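Protein YchN (Escherichia coli, PDB 1JX7) is of unknown function but assembles into a homohexamer, a dimer of trimers, and belongs to the DsrE/DsrF-like family. Local coordinates at residues 40-53 with 90-104. Residues are numbered along the deposited sequence; the frame is centred on the assembly and turned at random.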
loop_
_atom_site.group_PDB
_atom_site.type_symbol
_atom_site.label_atom_id
_atom_site.label_comp_id
_atom_site.label_asym_id
_atom_site.label_seq_id
_atom_site.Cartn_x
_atom_site.Cartn_y
_atom_site.Cartn_z
ATOM N N PHE A 40 6.480 -9.174 -17.281
ATOM C CA PHE A 40 7.153 -7.894 -17.242
ATOM C C PHE A 40 7.139 -7.431 -15.798
ATOM O O PHE A 40 6.142 -7.622 -15.109
ATOM C CB PHE A 40 6.426 -6.883 -18.136
ATOM C CG PHE A 40 7.236 -5.648 -18.414
ATOM C CD1 PHE A 40 7.213 -4.571 -17.530
ATOM C CD2 PHE A 40 8.076 -5.597 -19.519
ATOM C CE1 PHE A 40 8.021 -3.461 -17.738
ATOM C CE2 PHE A 40 8.884 -4.490 -19.740
ATOM C CZ PHE A 40 8.860 -3.416 -18.849
ATOM N N LEU A 41 8.232 -6.845 -15.333
ATOM C CA LEU A 41 8.279 -6.352 -13.960
ATOM C C LEU A 41 8.655 -4.878 -13.954
ATOM O O LEU A 41 9.730 -4.506 -14.423
ATOM C CB LEU A 41 9.301 -7.137 -13.135
ATOM C CG LEU A 41 9.158 -8.664 -13.118
ATOM C CD1 LEU A 41 10.157 -9.262 -12.131
ATOM C CD2 LEU A 41 7.729 -9.041 -12.759
HETATM N N MSE A 42 7.757 -4.047 -13.417
HETATM C CA MSE A 42 7.981 -2.605 -13.338
HETATM C C MSE A 42 8.345 -2.180 -11.922
HETATM O O MSE A 42 8.356 -2.984 -10.999
HETATM C CB MSE A 42 6.726 -1.836 -13.784
HETATM C CG MSE A 42 6.340 -2.037 -15.241
HETATM SE SE MSE A 42 5.042 -0.933 -15.778
HETATM C CE MSE A 42 3.702 -1.453 -14.721
ATOM N N SER A 43 8.644 -0.889 -11.777
ATOM C CA SER A 43 8.969 -0.303 -10.513
ATOM C C SER A 43 9.670 -1.227 -9.523
ATOM O O SER A 43 10.668 -1.857 -9.880
ATOM C CB SER A 43 7.726 0.274 -9.862
ATOM O OG SER A 43 6.811 -0.754 -9.535
ATOM N N ASP A 44 9.176 -1.339 -8.294
ATOM C CA ASP A 44 9.605 -2.263 -7.251
ATOM C C ASP A 44 9.843 -3.755 -7.506
ATOM O O ASP A 44 10.805 -4.326 -6.961
ATOM C CB ASP A 44 8.716 -2.148 -6.040
ATOM C CG ASP A 44 8.597 -0.731 -5.548
ATOM O OD1 ASP A 44 7.927 -0.531 -4.518
ATOM O OD2 ASP A 44 9.175 0.178 -6.192
ATOM N N ALA A 45 9.008 -4.392 -8.319
ATOM C CA ALA A 45 9.152 -5.823 -8.606
ATOM C C ALA A 45 10.455 -6.127 -9.333
ATOM O O ALA A 45 10.787 -7.277 -9.583
ATOM C CB ALA A 45 7.947 -6.324 -9.459
ATOM N N VAL A 46 11.203 -5.080 -9.651
ATOM C CA VAL A 46 12.438 -5.208 -10.392
ATOM C C VAL A 46 13.630 -5.741 -9.613
ATOM O O VAL A 46 14.539 -6.339 -10.190
ATOM C CB VAL A 46 12.788 -3.844 -11.044
ATOM C CG1 VAL A 46 14.259 -3.756 -11.342
ATOM C CG2 VAL A 46 11.984 -3.687 -12.328
ATOM N N THR A 47 13.638 -5.522 -8.292
ATOM C CA THR A 47 14.740 -6.012 -7.471
ATOM C C THR A 47 14.635 -7.528 -7.357
ATOM O O THR A 47 15.611 -8.196 -6.998
ATOM C CB THR A 47 14.731 -5.353 -6.047
ATOM O OG1 THR A 47 13.524 -5.686 -5.353
ATOM C CG2 THR A 47 14.821 -3.851 -6.147
ATOM N N ALA A 48 13.459 -8.059 -7.694
ATOM C CA ALA A 48 13.201 -9.502 -7.670
ATOM C C ALA A 48 14.132 -10.274 -8.616
ATOM O O ALA A 48 14.255 -11.504 -8.542
ATOM C CB ALA A 48 11.765 -9.758 -8.054
ATOM N N GLY A 49 14.787 -9.542 -9.515
ATOM C CA GLY A 49 15.678 -10.186 -10.450
ATOM C C GLY A 49 17.088 -10.419 -9.926
ATOM O O GLY A 49 17.907 -11.028 -10.619
ATOM N N LEU A 50 17.388 -9.953 -8.718
ATOM C CA LEU A 50 18.733 -10.154 -8.196
ATOM C C LEU A 50 18.995 -11.605 -7.890
ATOM O O LEU A 50 18.081 -12.358 -7.565
ATOM C CB LEU A 50 18.968 -9.315 -6.946
ATOM C CG LEU A 50 19.066 -7.815 -7.209
ATOM C CD1 LEU A 50 19.282 -7.096 -5.897
ATOM C CD2 LEU A 50 20.189 -7.526 -8.180
ATOM N N ARG A 51 20.262 -11.985 -7.997
ATOM C CA ARG A 51 20.665 -13.363 -7.743
ATOM C C ARG A 51 21.099 -13.490 -6.285
ATOM O O ARG A 51 21.380 -12.485 -5.625
ATOM C CB ARG A 51 21.826 -13.734 -8.678
ATOM C CG ARG A 51 22.046 -15.229 -8.811
ATOM C CD ARG A 51 23.475 -15.578 -9.190
ATOM N NE ARG A 51 23.613 -15.951 -10.591
ATOM C CZ ARG A 51 23.301 -15.157 -11.606
ATOM N NH1 ARG A 51 22.812 -13.943 -11.382
ATOM N NH2 ARG A 51 23.489 -15.577 -12.853
ATOM N N GLY A 52 21.137 -14.720 -5.777
ATOM C CA GLY A 52 21.575 -14.949 -4.411
ATOM C C GLY A 52 20.533 -14.798 -3.315
ATOM O O GLY A 52 20.876 -14.718 -2.138
ATOM N N GLN A 53 19.258 -14.756 -3.701
ATOM C CA GLN A 53 18.188 -14.623 -2.729
ATOM C C GLN A 53 18.170 -15.885 -1.885
ATOM O O GLN A 53 18.111 -17.000 -2.410
ATOM C CB GLN A 53 16.839 -14.434 -3.438
ATOM C CG GLN A 53 16.805 -13.184 -4.294
ATOM C CD GLN A 53 15.496 -12.994 -5.033
ATOM O OE1 GLN A 53 14.420 -13.007 -4.434
ATOM N NE2 GLN A 53 15.592 -12.796 -6.346
ATOM N N LEU A 90 23.960 -5.236 -11.999
ATOM C CA LEU A 90 24.139 -6.344 -11.089
ATOM C C LEU A 90 23.841 -7.663 -11.786
ATOM O O LEU A 90 23.274 -7.687 -12.880
ATOM C CB LEU A 90 23.231 -6.191 -9.865
ATOM C CG LEU A 90 23.542 -4.968 -9.004
ATOM C CD1 LEU A 90 22.819 -5.098 -7.677
ATOM C CD2 LEU A 90 25.038 -4.862 -8.763
ATOM N N PRO A 91 24.261 -8.791 -11.167
ATOM C CA PRO A 91 24.028 -10.121 -11.739
ATOM C C PRO A 91 22.560 -10.495 -11.565
ATOM O O PRO A 91 22.056 -10.558 -10.442
ATOM C CB PRO A 91 24.951 -11.015 -10.909
ATOM C CG PRO A 91 26.036 -10.065 -10.438
ATOM C CD PRO A 91 25.226 -8.862 -10.056
ATOM N N LEU A 92 21.866 -10.729 -12.670
ATOM C CA LEU A 92 20.466 -11.102 -12.602
ATOM C C LEU A 92 20.336 -12.601 -12.707
ATOM O O LEU A 92 21.225 -13.269 -13.210
ATOM C CB LEU A 92 19.659 -10.467 -13.750
ATOM C CG LEU A 92 19.389 -8.959 -13.835
ATOM C CD1 LEU A 92 18.917 -8.445 -12.484
ATOM C CD2 LEU A 92 20.640 -8.239 -14.264
ATOM N N ILE A 93 19.218 -13.116 -12.213
ATOM C CA ILE A 93 18.917 -14.548 -12.276
ATOM C C ILE A 93 18.941 -14.856 -13.769
ATOM O O ILE A 93 18.641 -13.988 -14.586
ATOM C CB ILE A 93 17.514 -14.826 -11.701
ATOM C CG1 ILE A 93 17.429 -14.279 -10.272
ATOM C CG2 ILE A 93 17.221 -16.310 -11.733
ATOM C CD1 ILE A 93 16.064 -14.439 -9.624
ATOM N N ASP A 94 19.302 -16.082 -14.119
ATOM C CA ASP A 94 19.399 -16.475 -15.521
ATOM C C ASP A 94 18.492 -15.788 -16.537
ATOM O O ASP A 94 18.750 -14.655 -16.940
ATOM C CB ASP A 94 19.248 -17.991 -15.651
ATOM C CG ASP A 94 20.471 -18.733 -15.147
ATOM O OD1 ASP A 94 21.599 -18.302 -15.470
ATOM O OD2 ASP A 94 20.309 -19.753 -14.436
ATOM N N GLY A 95 17.439 -16.473 -16.965
ATOM C CA GLY A 95 16.552 -15.904 -17.965
ATOM C C GLY A 95 16.078 -14.475 -17.774
ATOM O O GLY A 95 15.554 -13.872 -18.702
ATOM N N VAL A 96 16.243 -13.921 -16.573
ATOM C CA VAL A 96 15.803 -12.569 -16.304
ATOM C C VAL A 96 16.575 -11.551 -17.135
ATOM O O VAL A 96 17.791 -11.643 -17.248
ATOM C CB VAL A 96 15.969 -12.250 -14.808
ATOM C CG1 VAL A 96 15.776 -10.750 -14.556
ATOM C CG2 VAL A 96 14.960 -13.061 -14.008
ATOM N N GLU A 97 15.874 -10.587 -17.725
ATOM C CA GLU A 97 16.525 -9.563 -18.539
ATOM C C GLU A 97 15.930 -8.164 -18.410
ATOM O O GLU A 97 14.825 -7.981 -17.905
ATOM C CB GLU A 97 16.539 -9.982 -20.002
ATOM C CG GLU A 97 17.528 -11.084 -20.278
ATOM C CD GLU A 97 17.453 -11.585 -21.696
ATOM O OE1 GLU A 97 17.556 -10.742 -22.611
ATOM O OE2 GLU A 97 17.290 -12.812 -21.896
ATOM N N ILE A 98 16.685 -7.177 -18.890
ATOM C CA ILE A 98 16.287 -5.778 -18.826
ATOM C C ILE A 98 15.571 -5.307 -20.080
ATOM O O ILE A 98 16.185 -5.170 -21.133
ATOM C CB ILE A 98 17.525 -4.898 -18.578
ATOM C CG1 ILE A 98 18.107 -5.233 -17.200
ATOM C CG2 ILE A 98 17.163 -3.441 -18.675
ATOM C CD1 ILE A 98 19.369 -4.493 -16.858
ATOM N N GLY A 99 14.271 -5.050 -19.969
ATOM C CA GLY A 99 13.503 -4.602 -21.122
ATOM C C GLY A 99 13.107 -3.142 -21.048
ATOM O O GLY A 99 13.558 -2.404 -20.163
ATOM N N THR A 100 12.251 -2.709 -21.961
ATOM C CA THR A 100 11.846 -1.303 -21.973
ATOM C C THR A 100 10.340 -1.093 -22.076
ATOM O O THR A 100 9.622 -1.941 -22.613
ATOM C CB THR A 100 12.499 -0.557 -23.145
ATOM O OG1 THR A 100 12.100 -1.161 -24.385
ATOM C CG2 THR A 100 14.013 -0.598 -23.018
ATOM N N LEU A 101 9.884 0.048 -21.566
ATOM C CA LEU A 101 8.473 0.403 -21.596
ATOM C C LEU A 101 7.924 0.173 -22.994
ATOM O O LEU A 101 6.818 -0.334 -23.162
ATOM C CB LEU A 101 8.271 1.871 -21.228
ATOM C CG LEU A 101 6.838 2.372 -21.391
ATOM C CD1 LEU A 101 5.943 1.745 -20.330
ATOM C CD2 LEU A 101 6.820 3.886 -21.284
ATOM N N VAL A 102 8.720 0.565 -23.989
ATOM C CA VAL A 102 8.359 0.417 -25.395
ATOM C C VAL A 102 7.976 -1.024 -25.672
ATOM O O VAL A 102 7.074 -1.283 -26.452
ATOM C CB VAL A 102 9.545 0.827 -26.327
ATOM C CG1 VAL A 102 9.300 0.331 -27.757
ATOM C CG2 VAL A 102 9.710 2.326 -26.328
ATOM N N GLU A 103 8.672 -1.954 -25.035
ATOM C CA GLU A 103 8.402 -3.377 -25.216
ATOM C C GLU A 103 7.093 -3.759 -24.537
ATOM O O GLU A 103 6.253 -4.442 -25.134
ATOM C CB GLU A 103 9.556 -4.217 -24.664
ATOM C CG GLU A 103 9.374 -5.716 -24.838
ATOM C CD GLU A 103 10.593 -6.510 -24.404
ATOM O OE1 GLU A 103 11.166 -6.194 -23.335
ATOM O OE2 GLU A 103 10.979 -7.459 -25.122
ATOM N N LEU A 104 6.905 -3.324 -23.293
ATOM C CA LEU A 104 5.679 -3.630 -22.570
ATOM C C LEU A 104 4.545 -3.105 -23.432
ATOM O O LEU A 104 3.542 -3.789 -23.650
ATOM C CB LEU A 104 5.647 -2.929 -21.220
ATOM C CG LEU A 104 4.802 -3.580 -20.122
ATOM C CD1 LEU A 104 4.445 -2.501 -19.127
ATOM C CD2 LEU A 104 3.527 -4.217 -20.679
#
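Leu-104 lies over one face of the Phe-40 ring, its CG 3.7 Å from the ring centroid and 15° off the normal, a CH-pi contact displaced toward the ring's rim. With CG anti to the backbone N (chi1 -166°), Phe-40 turns its ring to the first turn of helix 101-107, while the selenium of selenomethionine Met-42 reaches Leu-104 CD1 at 3.7 Å. Replacing Phe-40 by alanine is likely to leave Leu-104 without its aromatic partner and open a gap between strand 36-41 and this helix.

At the other end of the contact the backbones meet in a single bridge, Leu-50 with Leu-92. Ile-93 N donates to Gly-49 O (2.9 Å), and a weak bond joins Arg-51 N to Pro-91 O. The Arg-51 side chain, bent at chi3, brings NH1 to Leu-92 O from well above the carbonyl plane, but the modelled separation is improbably short and the bond's details doubtful; Asp-94 OD1, beyond salt-bridge range of NH2, probably adds only loose charge attraction. Leu-50 CD2 packs on Leu-90 CD1 (3.6 Å), near Ile-87 and Leu-90 of a neighbouring subunit. Gln-53 NE2 donates to Leu-50 O (2.8 Å) in the carbonyl plane and to Ala-48 O from above it; with OE1 hydrogen-bonded to Tyr-13 OH, this should fix the amide's rotation.

Strands 36-41 and 96-99 flank strand 75-78 in the parallel sheet; the contact joins the end of strand 36-41 and the following segment to the loop before strand 96-99 and the start of helix 101-107, in a three-layer alpha/beta fold, as in DsrE-like proteins.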